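Local coordinates for protein response regulator (Pseudomonas putida, PDB 3HDV) that probably acts as the phosphorylation-controlled receiver domain of a two-component signalling protein, accepting a phosphoryl group on an aspartate, at residues M56-R61 with L82-V87. Numbering follows the deposited sequence.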
HETATM    1  N   MSE B  56      -1.505 -15.390  -5.927  1.00 30.36           N
HETATM    2  CA  MSE B  56      -1.343 -14.894  -4.570  1.00 30.23           C
HETATM    3  C   MSE B  56       0.059 -14.281  -4.411  1.00 27.90           C
HETATM    4  O   MSE B  56       1.049 -14.880  -4.825  1.00 26.82           O
HETATM    5  CB  MSE B  56      -1.490 -16.050  -3.605  1.00 27.95           C
HETATM    6  CG  MSE B  56      -1.545 -15.646  -2.168  1.00 30.36           C
HETATM    7 SE   MSE B  56      -1.540 -17.240  -1.009  1.00 39.95          SE
HETATM    8  CE  MSE B  56       0.347 -17.786  -1.139  1.00 27.14           C
ATOM      9  N   ILE B  57       0.100 -13.122  -3.780  1.00 26.60           N
ATOM     10  CA  ILE B  57       1.341 -12.479  -3.353  1.00 28.27           C
ATOM     11  C   ILE B  57       1.441 -12.602  -1.840  1.00 27.56           C
ATOM     12  O   ILE B  57       0.519 -12.222  -1.140  1.00 28.95           O
ATOM     13  CB  ILE B  57       1.399 -10.975  -3.738  1.00 27.23           C
ATOM     14  CG1 ILE B  57       1.332 -10.858  -5.274  1.00 28.75           C
ATOM     15  CG2 ILE B  57       2.715 -10.299  -3.143  1.00 27.50           C
ATOM     16  CD1 ILE B  57       1.063  -9.474  -5.729  1.00 29.58           C
ATOM     17  N   THR B  58       2.552 -13.135  -1.351  1.00 27.19           N
ATOM     18  CA  THR B  58       2.735 -13.296   0.076  1.00 26.96           C
ATOM     19  C   THR B  58       4.101 -12.877   0.623  1.00 26.52           C
ATOM     20  O   THR B  58       5.124 -12.996  -0.053  1.00 25.63           O
ATOM     21  CB  THR B  58       2.408 -14.760   0.540  1.00 27.57           C
ATOM     22  OG1 THR B  58       2.358 -14.799   1.971  1.00 25.85           O
ATOM     23  CG2 THR B  58       3.482 -15.735   0.082  1.00 26.51           C
ATOM     24  N   ASP B  59       4.096 -12.350   1.849  1.00 28.23           N
ATOM     25  CA  ASP B  59       5.342 -12.211   2.663  1.00 28.87           C
ATOM     26  C   ASP B  59       5.652 -13.597   3.254  1.00 30.57           C
ATOM     27  O   ASP B  59       4.775 -14.499   3.278  1.00 30.93           O
ATOM     28  CB  ASP B  59       5.165 -11.128   3.758  1.00 28.98           C
ATOM     29  CG  ASP B  59       6.512 -10.551   4.277  1.00 30.19           C
ATOM     30  OD1 ASP B  59       7.602 -11.168   4.120  1.00 28.95           O
ATOM     31  OD2 ASP B  59       6.481  -9.485   4.883  1.00 31.20           O
ATOM     32  N   LEU B  60       6.899 -13.792   3.680  1.00 30.79           N
ATOM     33  CA  LEU B  60       7.344 -14.978   4.370  1.00 31.64           C
ATOM     34  C   LEU B  60       7.272 -14.750   5.883  1.00 32.62           C
ATOM     35  O   LEU B  60       6.971 -15.648   6.643  1.00 32.26           O
ATOM     36  CB  LEU B  60       8.784 -15.283   3.949  1.00 31.41           C
ATOM     37  CG  LEU B  60       8.932 -15.824   2.508  1.00 30.87           C
ATOM     38  CD1 LEU B  60      10.388 -16.216   2.361  1.00 32.70           C
ATOM     39  CD2 LEU B  60       7.991 -17.033   2.164  1.00 30.35           C
ATOM     40  N   ARG B  61       7.533 -13.513   6.280  1.00 33.60           N
ATOM     41  CA  ARG B  61       7.629 -13.077   7.659  1.00 35.44           C
ATOM     42  C   ARG B  61       6.230 -12.702   8.217  1.00 35.14           C
ATOM     43  O   ARG B  61       5.774 -11.566   8.106  1.00 35.83           O
ATOM     44  CB  ARG B  61       8.564 -11.876   7.610  1.00 36.23           C
ATOM     45  CG  ARG B  61       9.703 -11.844   8.597  1.00 40.69           C
ATOM     46  CD  ARG B  61      10.780 -12.935   8.563  1.00 38.76           C
ATOM     47  NE  ARG B  61      10.329 -14.329   8.664  1.00 32.59           N
ATOM     48  CZ  ARG B  61      10.734 -15.253   7.806  1.00 30.49           C
ATOM     49  NH1 ARG B  61      11.570 -14.907   6.808  1.00 24.82           N
ATOM     50  NH2 ARG B  61      10.319 -16.486   7.918  1.00 28.48           N
ATOM     51  N   LEU B  82      -1.754 -23.181  -7.791  1.00 36.39           N
ATOM     52  CA  LEU B  82      -1.855 -21.726  -7.602  1.00 35.25           C
ATOM     53  C   LEU B  82      -0.518 -21.002  -7.870  1.00 34.44           C
ATOM     54  O   LEU B  82       0.515 -21.356  -7.295  1.00 34.13           O
ATOM     55  CB  LEU B  82      -2.320 -21.390  -6.188  1.00 34.33           C
ATOM     56  CG  LEU B  82      -2.473 -19.890  -5.846  1.00 31.70           C
ATOM     57  CD1 LEU B  82      -3.663 -19.238  -6.552  1.00 33.00           C
ATOM     58  CD2 LEU B  82      -2.638 -19.762  -4.343  1.00 29.39           C
ATOM     59  N   SER B  83      -0.568 -20.024  -8.761  1.00 34.00           N
ATOM     60  CA  SER B  83       0.547 -19.114  -8.982  1.00 34.12           C
ATOM     61  C   SER B  83       0.850 -18.272  -7.735  1.00 32.25           C
ATOM     62  O   SER B  83      -0.029 -17.599  -7.221  1.00 31.28           O
ATOM     63  CB  SER B  83       0.154 -18.166 -10.090  1.00 34.08           C
ATOM     64  OG  SER B  83       0.231 -18.881 -11.285  1.00 39.96           O
ATOM     65  N   ILE B  84       2.100 -18.292  -7.295  1.00 30.36           N
ATOM     66  CA  ILE B  84       2.490 -17.581  -6.085  1.00 29.46           C
ATOM     67  C   ILE B  84       3.755 -16.786  -6.374  1.00 28.53           C
ATOM     68  O   ILE B  84       4.722 -17.313  -6.937  1.00 27.77           O
ATOM     69  CB  ILE B  84       2.716 -18.565  -4.927  1.00 29.07           C
ATOM     70  CG1 ILE B  84       1.409 -19.304  -4.620  1.00 29.66           C
ATOM     71  CG2 ILE B  84       3.244 -17.873  -3.636  1.00 27.42           C
ATOM     72  CD1 ILE B  84       1.644 -20.401  -3.590  1.00 28.97           C
ATOM     73  N   ILE B  85       3.711 -15.512  -5.995  1.00 28.25           N
ATOM     74  CA  ILE B  85       4.865 -14.615  -6.036  1.00 25.80           C
ATOM     75  C   ILE B  85       5.159 -14.262  -4.536  1.00 26.00           C
ATOM     76  O   ILE B  85       4.277 -13.832  -3.793  1.00 24.71           O
ATOM     77  CB  ILE B  85       4.584 -13.325  -6.826  1.00 26.00           C
ATOM     78  CG1 ILE B  85       4.354 -13.610  -8.311  1.00 24.80           C
ATOM     79  CG2 ILE B  85       5.777 -12.276  -6.604  1.00 25.03           C
ATOM     80  CD1 ILE B  85       3.780 -12.436  -9.052  1.00 28.08           C
ATOM     81  N   VAL B  86       6.390 -14.506  -4.113  1.00 25.72           N
ATOM     82  CA  VAL B  86       6.851 -14.164  -2.752  1.00 24.43           C
ATOM     83  C   VAL B  86       7.456 -12.760  -2.805  1.00 24.89           C
ATOM     84  O   VAL B  86       8.300 -12.473  -3.678  1.00 24.41           O
ATOM     85  CB  VAL B  86       7.836 -15.204  -2.251  1.00 24.95           C
ATOM     86  CG1 VAL B  86       8.582 -14.725  -0.946  1.00 23.67           C
ATOM     87  CG2 VAL B  86       7.029 -16.569  -1.976  1.00 24.45           C
ATOM     88  N   VAL B  87       6.969 -11.894  -1.927  1.00 25.09           N
ATOM     89  CA  VAL B  87       7.613 -10.594  -1.645  1.00 26.45           C
ATOM     90  C   VAL B  87       8.032 -10.550  -0.178  1.00 27.70           C
ATOM     91  O   VAL B  87       7.203 -10.303   0.698  1.00 27.21           O
ATOM     92  CB  VAL B  87       6.741  -9.407  -2.101  1.00 27.15           C
ATOM     93  CG1 VAL B  87       7.489  -8.064  -1.866  1.00 28.49           C
ATOM     94  CG2 VAL B  87       6.416  -9.548  -3.660  1.00 23.53           C
TER
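Met-56 and Ile-84 lie side by side on neighbouring parallel strands at the heart of a CheY-like receiver fold, where a beta-alpha-beta crossover through helix 67-75 links the two strands. The Met-56 side chain (a selenomethionine) starts with CB 4.0 Å from Leu-82 CD2. It runs extended through CG, anti to the backbone N, to SE, then bends (chi3 75°), turning CE alongside Ile-84, 3.8 Å from Ile-84 CD1 and equally near its CG2; a long, unbranched, flexible chain suits this apolar face, which helix 67-75 covers with Leu-70 and Ile-74. Thr-58 and Val-86 follow on the same face, whereas branched Ile-57 and Val-87 pack on the other, CG2 to CG2. Backbone bonds join the strands, among them Ile-85 N to Met-56 O at 3.0 Å. Asp-59, the predicted phosphorylation site, sits where the strand ends. Its OD1 accepts a nearly straight bond (169°) from Arg-61 N, an Asx turn, a bent one (130°) from Leu-60 N, and another from Gly-89 N. An alanine here would probably leave these three N-H groups without their carboxylate acceptor and the turn freer to move. Beyond the strand, Leu-60 crosses Val-86 at about a right angle, Leu-60 CG 3.6 Å from Val-86 CG1.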